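Local atomic coordinates of L-ribulose 3-epimerase (Mesorhizobium loti, PDB entry 3VYL), a protein that catalyses the epimerization of ketoses at C3, acting efficiently on L-ribulose, probably to give L-xylulose, and binds a manganese ion. Residues A[102-113]-A[143-154]; A[239-247]-A[258-269]. One frame throughout, in Å; residues are numbered along the deposited sequence.

Contact 1. Residues A[102-113]-A[143-154]; sequences KVAGILSAGHGL and TLNLEIVNRFES. With MN (manganese (II) ion), chain I.
The imidazole of His111 meets the carboxylate of Glu153 at its edge: NE2 donates to Glu153 OE1 (2.6 Å), which lies close to the ring plane and is approached on its anti side; Glu153 O also lies in plane at the ring edge. Ring and carboxylate planes are 26° apart, and Ile106 CG1 sits over one ring face, toward the rim. His111 carries CG opposite its backbone N (chi1 -172°), which swings the ring back alongside Glu153. With an alanine here the NE2 donor is gone, and the Glu153 carboxylate would probably be freer to turn. On the Phe152 ring, Arg151 CG rests over one face, and Phe152 of the second subunit stacks against the ring. Gly112 N donates to Glu153 O (2.6 Å). Ile106 CD1 packs on Val149 CG1 (3.7 Å), the two side chains crossing at about a right angle. Nearer the strands, Glu147 N bonds Gly105 O (2.7 Å), and the extended Glu147 side chain delivers OE2 to manganese (2.1 Å). Water 1 ties Lys102 NZ, Thr143 OG1 and Asn145 ND2 together; Thr143 OG1 is also hydrogen-bonded to Arg101 O, and Lys102 NZ to Gly203 O, with a salt bridge to Asp236. Strands 102-104 and 143-147 are parallel barrel neighbours, joined as a beta-alpha-beta unit through helix 120-139, which packs on Leu144 and Leu146; strands 60-66 and 175-180 flank the pair.

Contact 2. Residues A[239-247]-A[258-269]; sequences SFESFSSEI and IWRNLWTDNMAL. With MN (manganese (II) ion), chain I.
The indole of Trp263 lies between Ser244 of segment 239-247 and Leu269 of its own segment; NE1 donates to Ser242 OG (3.0 Å) with the oxygen 29° out of the ring plane and a bent N-H...O angle of 134°. The same Ser242 OG is also bonded to Arg212 O. Trp263 holds CG between its backbone N and carbonyl carbon (chi1 51°), a rotamer that folds the indole back over segment 239-247. One indole face receives Ser244 CB in a CH-pi contact, 3.8 Å from the centroid of the six-membered ring; Leu269 CD2 lies over the opposite face, toward the rim. At the indole edge Ile247 CD1 touches CH2 (3.5 Å), its side chain crossing the tryptophan at about a right angle. Toward the barrel strand, Phe240 extends with CG anti to the backbone N and presents its ring edge to Leu269, Phe240 CZ lying 3.8 Å from Leu269 CG, while Ala273 and Ile277 of helix 266-292 also pack on the phenylalanine. At the other end, Phe243 CB meets Ile258 CD1 at 3.6 Å, and the Phe243 ring turns from segment 258-269 to stand edge-to-face with His7. Asn261 nestles against the turn at Ser244 and Ser245. Asp265 caps the start of helix 266-292, OD2 accepting from Met267 N at 3.3 Å and, weakly, from Ala268 N. Glu241 points the other way: OE2 of its extended chain binds the manganese (2.4 Å), which Glu147, Asp180 and His206 also ligate. This is the eighth strand of a TIM barrel, whose C-terminal end carries a metal ligand while the loop beyond it packs against the segment leading into the last helix.

Contact 1 is buried, its centre about 9 Å from the centre of the chain's fold, whereas that of contact 2 lies about 17 Å out and is partly buried. Both begin on strands of the same eight-stranded barrel, and their centres are about 21 Å apart. Each supplies one glutamate to the manganese, and water 5, also bound to the metal, belongs to both. Contact 1 joins adjacent strands, so backbone bonds and a histidine-carboxylate pair dominate; contact 2 relies on aromatic and aliphatic side chains around an indole, with a tryptophan-serine hydrogen bond among them. Both reach the second subunit, where Arg151 O of contact 1 accepts from Trp259 NE1 of the neighbouring copy.

Contact 1. Residues A[102-113]-A[143-154]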
loop_
_atom_site.group_PDB
_atom_site.type_symbol
_atom_site.label_atom_id
_atom_site.label_comp_id
_atom_site.label_asym_id
_atom_site.label_seq_id
_atom_site.Cartn_x
_atom_site.Cartn_y
_atom_site.Cartn_z
ATOM N N LYS A 102 -3.215 -17.776 -29.002
ATOM C CA LYS A 102 -4.165 -17.725 -27.878
ATOM C C LYS A 102 -5.603 -17.326 -28.256
ATOM O O LYS A 102 -5.825 -16.304 -28.916
ATOM C CB LYS A 102 -3.672 -16.753 -26.794
ATOM C CG LYS A 102 -2.242 -16.943 -26.335
ATOM C CD LYS A 102 -1.884 -15.950 -25.243
ATOM C CE LYS A 102 -0.485 -16.206 -24.696
ATOM N NZ LYS A 102 -0.367 -17.507 -23.977
ATOM N N VAL A 103 -6.565 -18.134 -27.811
ATOM C CA VAL A 103 -7.969 -17.723 -27.732
ATOM C C VAL A 103 -8.299 -17.477 -26.256
ATOM O O VAL A 103 -8.246 -18.406 -25.441
ATOM C CB VAL A 103 -8.947 -18.777 -28.317
ATOM C CG1 VAL A 103 -10.394 -18.376 -28.059
ATOM C CG2 VAL A 103 -8.733 -18.951 -29.812
ATOM N N ALA A 104 -8.702 -16.265 -25.926
ATOM C CA ALA A 104 -8.972 -15.860 -24.559
ATOM C C ALA A 104 -10.367 -15.254 -24.346
ATOM O O ALA A 104 -11.151 -15.217 -25.232
ATOM C CB ALA A 104 -7.887 -14.916 -24.091
ATOM N N GLY A 105 -10.680 -14.798 -23.151
ATOM C CA GLY A 105 -11.963 -14.208 -22.895
ATOM C C GLY A 105 -12.835 -15.068 -22.041
ATOM O O GLY A 105 -12.363 -15.952 -21.389
ATOM N N ILE A 106 -14.118 -14.775 -22.030
ATOM C CA ILE A 106 -15.047 -15.561 -21.262
ATOM C C ILE A 106 -15.542 -16.665 -22.122
ATOM O O ILE A 106 -16.303 -16.487 -23.003
ATOM C CB ILE A 106 -16.223 -14.715 -20.795
ATOM C CG1 ILE A 106 -15.736 -13.371 -20.312
ATOM C CG2 ILE A 106 -16.921 -15.365 -19.634
ATOM C CD1 ILE A 106 -16.717 -12.741 -19.388
ATOM N N LEU A 107 -15.053 -17.833 -21.806
ATOM C CA LEU A 107 -15.118 -18.979 -22.636
ATOM C C LEU A 107 -15.850 -20.045 -21.930
ATOM O O LEU A 107 -16.078 -21.074 -22.466
ATOM C CB LEU A 107 -13.706 -19.446 -22.865
ATOM C CG LEU A 107 -12.965 -19.063 -24.122
ATOM C CD1 LEU A 107 -13.005 -17.616 -24.468
ATOM C CD2 LEU A 107 -11.542 -19.491 -24.001
ATOM N N SER A 108 -16.194 -19.801 -20.692
ATOM C CA SER A 108 -16.755 -20.856 -19.839
ATOM C C SER A 108 -18.249 -20.775 -19.583
ATOM O O SER A 108 -18.837 -21.717 -19.053
ATOM C CB SER A 108 -16.041 -20.838 -18.493
ATOM O OG SER A 108 -15.718 -19.507 -18.124
ATOM N N ALA A 109 -18.853 -19.643 -19.919
ATOM C CA ALA A 109 -20.250 -19.374 -19.607
ATOM C C ALA A 109 -20.632 -18.043 -20.237
ATOM O O ALA A 109 -19.768 -17.350 -20.798
ATOM C CB ALA A 109 -20.442 -19.324 -18.105
ATOM N N GLY A 110 -21.906 -17.671 -20.173
ATOM C CA GLY A 110 -22.326 -16.412 -20.790
ATOM C C GLY A 110 -21.672 -15.198 -20.148
ATOM O O GLY A 110 -21.569 -15.129 -18.928
ATOM N N HIS A 111 -21.213 -14.261 -20.977
ATOM C CA HIS A 111 -20.753 -12.930 -20.530
ATOM C C HIS A 111 -21.911 -12.037 -20.149
ATOM O O HIS A 111 -22.688 -11.599 -21.003
ATOM C CB HIS A 111 -19.922 -12.253 -21.623
ATOM C CG HIS A 111 -19.247 -10.963 -21.180
ATOM N ND1 HIS A 111 -18.756 -10.059 -22.056
ATOM C CD2 HIS A 111 -18.988 -10.451 -19.910
ATOM C CE1 HIS A 111 -18.200 -9.032 -21.383
ATOM N NE2 HIS A 111 -18.350 -9.270 -20.072
ATOM N N GLY A 112 -22.050 -11.756 -18.863
ATOM C CA GLY A 112 -23.130 -10.888 -18.417
ATOM C C GLY A 112 -23.608 -11.228 -17.026
ATOM O O GLY A 112 -23.169 -12.218 -16.442
ATOM N N LEU A 113 -24.502 -10.390 -16.494
ATOM C CA LEU A 113 -25.125 -10.653 -15.207
ATOM C C LEU A 113 -26.159 -11.752 -15.372
ATOM O O LEU A 113 -27.078 -11.633 -16.182
ATOM C CB LEU A 113 -25.757 -9.389 -14.615
ATOM C CG LEU A 113 -26.487 -9.550 -13.267
ATOM C CD1 LEU A 113 -25.630 -10.212 -12.196
ATOM C CD2 LEU A 113 -26.976 -8.204 -12.765
ATOM N N THR A 143 -3.887 -22.251 -27.753
ATOM C CA THR A 143 -4.261 -22.543 -26.366
ATOM C C THR A 143 -5.615 -21.917 -26.029
ATOM O O THR A 143 -6.000 -20.912 -26.629
ATOM C CB THR A 143 -3.200 -21.972 -25.419
ATOM O OG1 THR A 143 -2.976 -20.589 -25.749
ATOM C CG2 THR A 143 -1.892 -22.736 -25.578
ATOM N N LEU A 144 -6.351 -22.521 -25.104
ATOM C CA LEU A 144 -7.551 -21.883 -24.554
ATOM C C LEU A 144 -7.249 -21.281 -23.172
ATOM O O LEU A 144 -6.854 -21.992 -22.236
ATOM C CB LEU A 144 -8.729 -22.864 -24.442
ATOM C CG LEU A 144 -9.443 -23.562 -25.616
ATOM C CD1 LEU A 144 -10.637 -24.349 -25.088
ATOM C CD2 LEU A 144 -9.875 -22.627 -26.742
ATOM N N ASN A 145 -7.435 -19.972 -23.048
ATOM C CA ASN A 145 -7.237 -19.291 -21.772
ATOM C C ASN A 145 -8.546 -18.744 -21.238
ATOM O O ASN A 145 -9.121 -17.809 -21.797
ATOM C CB ASN A 145 -6.194 -18.185 -21.906
ATOM C CG ASN A 145 -5.019 -18.609 -22.756
ATOM O OD1 ASN A 145 -5.131 -18.689 -23.981
ATOM N ND2 ASN A 145 -3.887 -18.903 -22.112
ATOM N N LEU A 146 -9.004 -19.357 -20.153
ATOM C CA LEU A 146 -10.276 -19.048 -19.522
ATOM C C LEU A 146 -10.223 -17.749 -18.722
ATOM O O LEU A 146 -9.528 -17.703 -17.701
ATOM C CB LEU A 146 -10.635 -20.199 -18.592
ATOM C CG LEU A 146 -11.557 -21.310 -19.090
ATOM C CD1 LEU A 146 -11.281 -21.753 -20.521
ATOM C CD2 LEU A 146 -11.499 -22.476 -18.123
ATOM N N GLU A 147 -10.933 -16.698 -19.167
ATOM C CA GLU A 147 -10.931 -15.443 -18.398
ATOM C C GLU A 147 -11.766 -15.570 -17.151
ATOM O O GLU A 147 -12.907 -16.047 -17.178
ATOM C CB GLU A 147 -11.319 -14.183 -19.186
ATOM C CG GLU A 147 -10.843 -12.905 -18.484
ATOM C CD GLU A 147 -11.084 -11.602 -19.242
ATOM O OE1 GLU A 147 -11.565 -11.627 -20.387
ATOM O OE2 GLU A 147 -10.788 -10.524 -18.687
ATOM N N ILE A 148 -11.144 -15.162 -16.054
ATOM C CA ILE A 148 -11.748 -15.132 -14.736
ATOM C C ILE A 148 -12.281 -13.724 -14.527
ATOM O O ILE A 148 -11.528 -12.754 -14.610
ATOM C CB ILE A 148 -10.689 -15.447 -13.674
ATOM C CG1 ILE A 148 -9.958 -16.745 -14.030
ATOM C CG2 ILE A 148 -11.313 -15.503 -12.288
ATOM C CD1 ILE A 148 -10.835 -17.987 -14.099
ATOM N N VAL A 149 -13.578 -13.613 -14.270
ATOM C CA VAL A 149 -14.230 -12.302 -14.241
ATOM C C VAL A 149 -15.045 -12.071 -12.974
ATOM O O VAL A 149 -15.307 -13.009 -12.212
ATOM C CB VAL A 149 -15.096 -12.043 -15.508
ATOM C CG1 VAL A 149 -14.224 -12.041 -16.756
ATOM C CG2 VAL A 149 -16.208 -13.061 -15.638
ATOM N N ASN A 150 -15.449 -10.820 -12.765
ATOM C CA ASN A 150 -16.189 -10.455 -11.570
ATOM C C ASN A 150 -17.626 -10.963 -11.604
ATOM O O ASN A 150 -18.168 -11.260 -12.669
ATOM C CB ASN A 150 -16.125 -8.939 -11.349
ATOM C CG ASN A 150 -17.002 -8.168 -12.312
ATOM O OD1 ASN A 150 -18.231 -8.177 -12.191
ATOM N ND2 ASN A 150 -16.375 -7.485 -13.266
ATOM N N ARG A 151 -18.230 -11.051 -10.422
ATOM C CA ARG A 151 -19.581 -11.577 -10.235
ATOM C C ARG A 151 -20.629 -11.065 -11.223
ATOM O O ARG A 151 -21.537 -11.806 -11.579
ATOM C CB ARG A 151 -20.047 -11.285 -8.822
ATOM C CG ARG A 151 -19.986 -9.821 -8.441
ATOM C CD ARG A 151 -19.981 -9.668 -6.941
ATOM N NE ARG A 151 -18.795 -10.272 -6.331
ATOM C CZ ARG A 151 -18.563 -10.287 -5.023
ATOM N NH1 ARG A 151 -19.440 -9.734 -4.179
ATOM N NH2 ARG A 151 -17.457 -10.850 -4.558
ATOM N N PHE A 152 -20.500 -9.804 -11.639
ATOM C CA PHE A 152 -21.460 -9.157 -12.538
ATOM C C PHE A 152 -21.281 -9.504 -14.016
ATOM O O PHE A 152 -22.143 -9.170 -14.830
ATOM C CB PHE A 152 -21.428 -7.630 -12.372
ATOM C CG PHE A 152 -21.637 -7.162 -10.949
ATOM C CD1 PHE A 152 -22.916 -7.133 -10.388
ATOM C CD2 PHE A 152 -20.563 -6.739 -10.187
ATOM C CE1 PHE A 152 -23.115 -6.703 -9.092
ATOM C CE2 PHE A 152 -20.751 -6.309 -8.880
ATOM C CZ PHE A 152 -22.027 -6.294 -8.326
ATOM N N GLU A 153 -20.208 -10.180 -14.363
ATOM C CA GLU A 153 -19.991 -10.568 -15.725
ATOM C C GLU A 153 -20.079 -12.072 -16.035
ATOM O O GLU A 153 -20.235 -12.456 -17.154
ATOM C CB GLU A 153 -18.716 -9.937 -16.206
ATOM C CG GLU A 153 -18.695 -8.443 -15.991
ATOM C CD GLU A 153 -17.728 -7.737 -16.870
ATOM O OE1 GLU A 153 -17.436 -8.248 -17.909
ATOM O OE2 GLU A 153 -17.230 -6.685 -16.539
ATOM N N SER A 154 -19.977 -12.903 -15.026
ATOM C CA SER A 154 -20.254 -14.297 -15.145
ATOM C C SER A 154 -20.618 -14.794 -13.785
ATOM O O SER A 154 -20.284 -14.188 -12.816
ATOM C CB SER A 154 -19.039 -15.057 -15.616
ATOM O OG SER A 154 -19.323 -16.416 -15.775
HETATM MN MN MN I . -10.189 -8.688 -19.512
HETATM O O HOH W 1 -1.622 -19.776 -23.165
HETATM O O HOH W 2 -13.653 -18.000 -19.256
HETATM O O HOH W 3 -16.991 -18.401 -16.053
HETATM O O HOH W 4 -22.975 -12.713 -13.685
HETATM O O HOH W 5 -12.471 -8.322 -20.036
#

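Contact 2. Residues A[239-247]-A[258-269]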
loop_
_atom_site.group_PDB
_atom_site.type_symbol
_atom_site.label_atom_id
_atom_site.label_comp_id
_atom_site.label_asym_id
_atom_site.label_seq_id
_atom_site.Cartn_x
_atom_site.Cartn_y
_atom_site.Cartn_z
ATOM N N SER A 239 -1.709 -7.880 -21.742
ATOM C CA SER A 239 -2.197 -6.736 -22.501
ATOM C C SER A 239 -2.936 -5.712 -21.687
ATOM O O SER A 239 -3.623 -6.047 -20.728
ATOM C CB SER A 239 -3.080 -7.197 -23.647
ATOM O OG SER A 239 -2.256 -7.777 -24.622
ATOM N N PHE A 240 -2.790 -4.463 -22.109
ATOM C CA PHE A 240 -3.498 -3.338 -21.532
ATOM C C PHE A 240 -4.942 -3.310 -22.016
ATOM O O PHE A 240 -5.209 -3.562 -23.186
ATOM C CB PHE A 240 -2.778 -2.050 -21.918
ATOM C CG PHE A 240 -3.507 -0.801 -21.525
ATOM C CD1 PHE A 240 -3.927 -0.598 -20.202
ATOM C CD2 PHE A 240 -3.752 0.190 -22.465
ATOM C CE1 PHE A 240 -4.577 0.566 -19.836
ATOM C CE2 PHE A 240 -4.410 1.350 -22.101
ATOM C CZ PHE A 240 -4.817 1.540 -20.784
ATOM N N GLU A 241 -5.862 -2.984 -21.113
ATOM C CA GLU A 241 -7.307 -3.023 -21.385
ATOM C C GLU A 241 -7.971 -1.785 -20.749
ATOM O O GLU A 241 -7.788 -1.503 -19.566
ATOM C CB GLU A 241 -7.899 -4.322 -20.812
ATOM C CG GLU A 241 -9.225 -4.787 -21.400
ATOM C CD GLU A 241 -9.810 -6.018 -20.697
ATOM O OE1 GLU A 241 -10.854 -6.524 -21.151
ATOM O OE2 GLU A 241 -9.261 -6.501 -19.693
ATOM N N SER A 242 -8.592 -0.950 -21.562
ATOM C CA SER A 242 -9.355 0.200 -21.109
ATOM C C SER A 242 -10.376 0.552 -22.167
ATOM O O SER A 242 -10.056 0.581 -23.311
ATOM C CB SER A 242 -8.413 1.357 -20.883
ATOM O OG SER A 242 -9.034 2.450 -20.307
ATOM N N PHE A 243 -11.606 0.852 -21.807
ATOM C CA PHE A 243 -12.610 1.111 -22.833
ATOM C C PHE A 243 -13.308 2.463 -22.680
ATOM O O PHE A 243 -13.316 3.060 -21.583
ATOM C CB PHE A 243 -13.614 -0.049 -22.911
ATOM C CG PHE A 243 -12.981 -1.404 -23.169
ATOM C CD1 PHE A 243 -12.131 -1.609 -24.268
ATOM C CD2 PHE A 243 -13.244 -2.483 -22.326
ATOM C CE1 PHE A 243 -11.555 -2.854 -24.505
ATOM C CE2 PHE A 243 -12.675 -3.729 -22.564
ATOM C CZ PHE A 243 -11.837 -3.917 -23.654
ATOM N N SER A 244 -13.860 2.940 -23.801
ATOM C CA SER A 244 -14.613 4.197 -23.876
ATOM C C SER A 244 -15.948 3.990 -24.569
ATOM O O SER A 244 -16.011 3.406 -25.666
ATOM C CB SER A 244 -13.821 5.264 -24.644
ATOM O OG SER A 244 -14.671 6.261 -25.204
ATOM N N SER A 245 -17.001 4.489 -23.921
ATOM C CA SER A 245 -18.374 4.523 -24.453
ATOM C C SER A 245 -18.393 5.024 -25.898
ATOM O O SER A 245 -19.122 4.497 -26.741
ATOM C CB SER A 245 -19.235 5.447 -23.582
ATOM O OG SER A 245 -20.609 5.143 -23.672
ATOM N N GLU A 246 -17.562 6.002 -26.167
ATOM C CA GLU A 246 -17.418 6.607 -27.460
ATOM C C GLU A 246 -16.926 5.662 -28.515
ATOM O O GLU A 246 -17.262 5.803 -29.657
ATOM C CB GLU A 246 -16.486 7.779 -27.353
ATOM C CG GLU A 246 -17.012 8.901 -26.481
ATOM C CD GLU A 246 -18.374 9.373 -26.888
ATOM O OE1 GLU A 246 -18.837 10.398 -26.385
ATOM O OE2 GLU A 246 -18.996 8.698 -27.705
ATOM N N ILE A 247 -16.055 4.748 -28.156
ATOM C CA ILE A 247 -15.499 3.833 -29.125
ATOM C C ILE A 247 -16.108 2.434 -29.236
ATOM O O ILE A 247 -16.269 1.912 -30.310
ATOM C CB ILE A 247 -14.003 3.729 -28.906
ATOM C CG1 ILE A 247 -13.385 5.084 -29.109
ATOM C CG2 ILE A 247 -13.402 2.741 -29.860
ATOM C CD1 ILE A 247 -12.052 5.235 -28.447
ATOM N N ILE A 258 -20.146 0.699 -19.061
ATOM C CA ILE A 258 -19.366 1.906 -19.272
ATOM C C ILE A 258 -20.316 3.078 -19.455
ATOM O O ILE A 258 -20.867 3.282 -20.543
ATOM C CB ILE A 258 -18.442 1.807 -20.494
ATOM C CG1 ILE A 258 -17.636 0.518 -20.449
ATOM C CG2 ILE A 258 -17.542 3.040 -20.588
ATOM C CD1 ILE A 258 -17.060 0.168 -21.796
ATOM N N TRP A 259 -20.482 3.844 -18.385
ATOM C CA TRP A 259 -21.442 4.926 -18.320
ATOM C C TRP A 259 -20.770 6.252 -18.462
ATOM O O TRP A 259 -21.409 7.265 -18.776
ATOM C CB TRP A 259 -22.117 4.887 -16.966
ATOM C CG TRP A 259 -22.790 3.578 -16.654
ATOM C CD1 TRP A 259 -22.796 2.895 -15.442
ATOM C CD2 TRP A 259 -23.600 2.746 -17.567
ATOM N NE1 TRP A 259 -23.543 1.744 -15.536
ATOM C CE2 TRP A 259 -24.047 1.597 -16.784
ATOM C CE3 TRP A 259 -23.982 2.840 -18.900
ATOM C CZ2 TRP A 259 -24.843 0.608 -17.329
ATOM C CZ3 TRP A 259 -24.784 1.833 -19.435
ATOM C CH2 TRP A 259 -25.201 0.746 -18.671
ATOM N N ARG A 260 -19.474 6.260 -18.194
ATOM C CA ARG A 260 -18.700 7.474 -18.177
ATOM C C ARG A 260 -17.348 7.140 -18.745
ATOM O O ARG A 260 -16.856 6.019 -18.592
ATOM C CB ARG A 260 -18.590 8.058 -16.756
ATOM C CG ARG A 260 -17.879 7.172 -15.760
ATOM C CD ARG A 260 -18.082 7.600 -14.318
ATOM N NE ARG A 260 -17.386 6.643 -13.460
ATOM C CZ ARG A 260 -16.227 6.870 -12.849
ATOM N NH1 ARG A 260 -15.633 8.054 -12.943
ATOM N NH2 ARG A 260 -15.682 5.916 -12.118
ATOM N N ASN A 261 -16.758 8.099 -19.436
ATOM C CA ASN A 261 -15.471 7.867 -20.033
ATOM C C ASN A 261 -14.373 8.636 -19.320
ATOM O O ASN A 261 -14.484 9.849 -19.055
ATOM C CB ASN A 261 -15.518 8.136 -21.538
ATOM C CG ASN A 261 -16.410 7.149 -22.269
ATOM O OD1 ASN A 261 -16.456 5.965 -21.915
ATOM N ND2 ASN A 261 -17.120 7.624 -23.290
ATOM N N LEU A 262 -13.317 7.896 -18.999
ATOM C CA LEU A 262 -12.262 8.377 -18.131
ATOM C C LEU A 262 -11.103 8.992 -18.902
ATOM O O LEU A 262 -10.220 9.608 -18.316
ATOM C CB LEU A 262 -11.785 7.231 -17.236
ATOM C CG LEU A 262 -12.667 6.985 -16.010
ATOM C CD1 LEU A 262 -14.053 6.492 -16.391
ATOM C CD2 LEU A 262 -11.983 5.981 -15.100
ATOM N N TRP A 263 -11.124 8.813 -20.217
ATOM C CA TRP A 263 -10.152 9.414 -21.108
ATOM C C TRP A 263 -10.816 9.807 -22.393
ATOM O O TRP A 263 -11.926 9.368 -22.696
ATOM C CB TRP A 263 -8.987 8.452 -21.374
ATOM C CG TRP A 263 -9.420 7.070 -21.806
ATOM C CD1 TRP A 263 -9.634 5.961 -20.998
ATOM C CD2 TRP A 263 -9.713 6.604 -23.172
ATOM N NE1 TRP A 263 -10.022 4.875 -21.742
ATOM C CE2 TRP A 263 -10.097 5.187 -23.046
ATOM C CE3 TRP A 263 -9.689 7.189 -24.441
ATOM C CZ2 TRP A 263 -10.439 4.414 -24.148
ATOM C CZ3 TRP A 263 -10.049 6.395 -25.548
ATOM C CH2 TRP A 263 -10.416 5.046 -25.402
ATOM N N THR A 264 -10.122 10.641 -23.162
ATOM C CA THR A 264 -10.588 11.125 -24.465
ATOM C C THR A 264 -9.502 10.897 -25.492
ATOM O O THR A 264 -9.781 10.692 -26.665
ATOM C CB THR A 264 -10.874 12.631 -24.428
ATOM O OG1 THR A 264 -9.817 13.296 -23.712
ATOM C CG2 THR A 264 -12.204 12.917 -23.736
ATOM N N ASP A 265 -8.254 10.925 -25.034
ATOM C CA ASP A 265 -7.092 10.823 -25.904
ATOM C C ASP A 265 -6.443 9.455 -25.740
ATOM O O ASP A 265 -5.640 9.247 -24.825
ATOM C CB ASP A 265 -6.108 11.942 -25.555
ATOM C CG ASP A 265 -4.845 11.915 -26.397
ATOM O OD1 ASP A 265 -3.955 12.740 -26.105
ATOM O OD2 ASP A 265 -4.728 11.087 -27.334
ATOM N N ASN A 266 -6.776 8.528 -26.630
ATOM C CA ASN A 266 -6.270 7.163 -26.497
ATOM C C ASN A 266 -4.839 6.902 -26.940
ATOM O O ASN A 266 -4.313 5.819 -26.679
ATOM C CB ASN A 266 -7.206 6.133 -27.135
ATOM C CG ASN A 266 -7.559 6.456 -28.566
ATOM O OD1 ASN A 266 -8.081 5.606 -29.270
ATOM N ND2 ASN A 266 -7.306 7.675 -28.989
ATOM N N MET A 267 -4.206 7.864 -27.605
ATOM C CA MET A 267 -2.782 7.720 -27.863
ATOM C C MET A 267 -2.030 7.993 -26.567
ATOM O O MET A 267 -1.134 7.233 -26.205
ATOM C CB MET A 267 -2.284 8.640 -28.981
ATOM C CG MET A 267 -0.802 8.463 -29.308
ATOM S SD MET A 267 -0.320 6.753 -29.660
ATOM C CE MET A 267 -0.933 6.513 -31.323
ATOM N N ALA A 268 -2.406 9.069 -25.875
ATOM C CA ALA A 268 -1.796 9.407 -24.596
ATOM C C ALA A 268 -1.978 8.239 -23.625
ATOM O O ALA A 268 -1.023 7.761 -23.023
ATOM C CB ALA A 268 -2.401 10.681 -24.028
ATOM N N LEU A 269 -3.218 7.769 -23.526
ATOM C CA LEU A 269 -3.566 6.626 -22.718
ATOM C C LEU A 269 -2.679 5.420 -23.031
ATOM O O LEU A 269 -2.147 4.796 -22.114
ATOM C CB LEU A 269 -5.050 6.281 -22.897
ATOM C CG LEU A 269 -5.528 5.028 -22.163
ATOM C CD1 LEU A 269 -5.912 5.362 -20.728
ATOM C CD2 LEU A 269 -6.671 4.363 -22.908
HETATM MN MN MN I . -10.189 -8.688 -19.512
HETATM O O HOH W 5 -12.471 -8.322 -20.036
#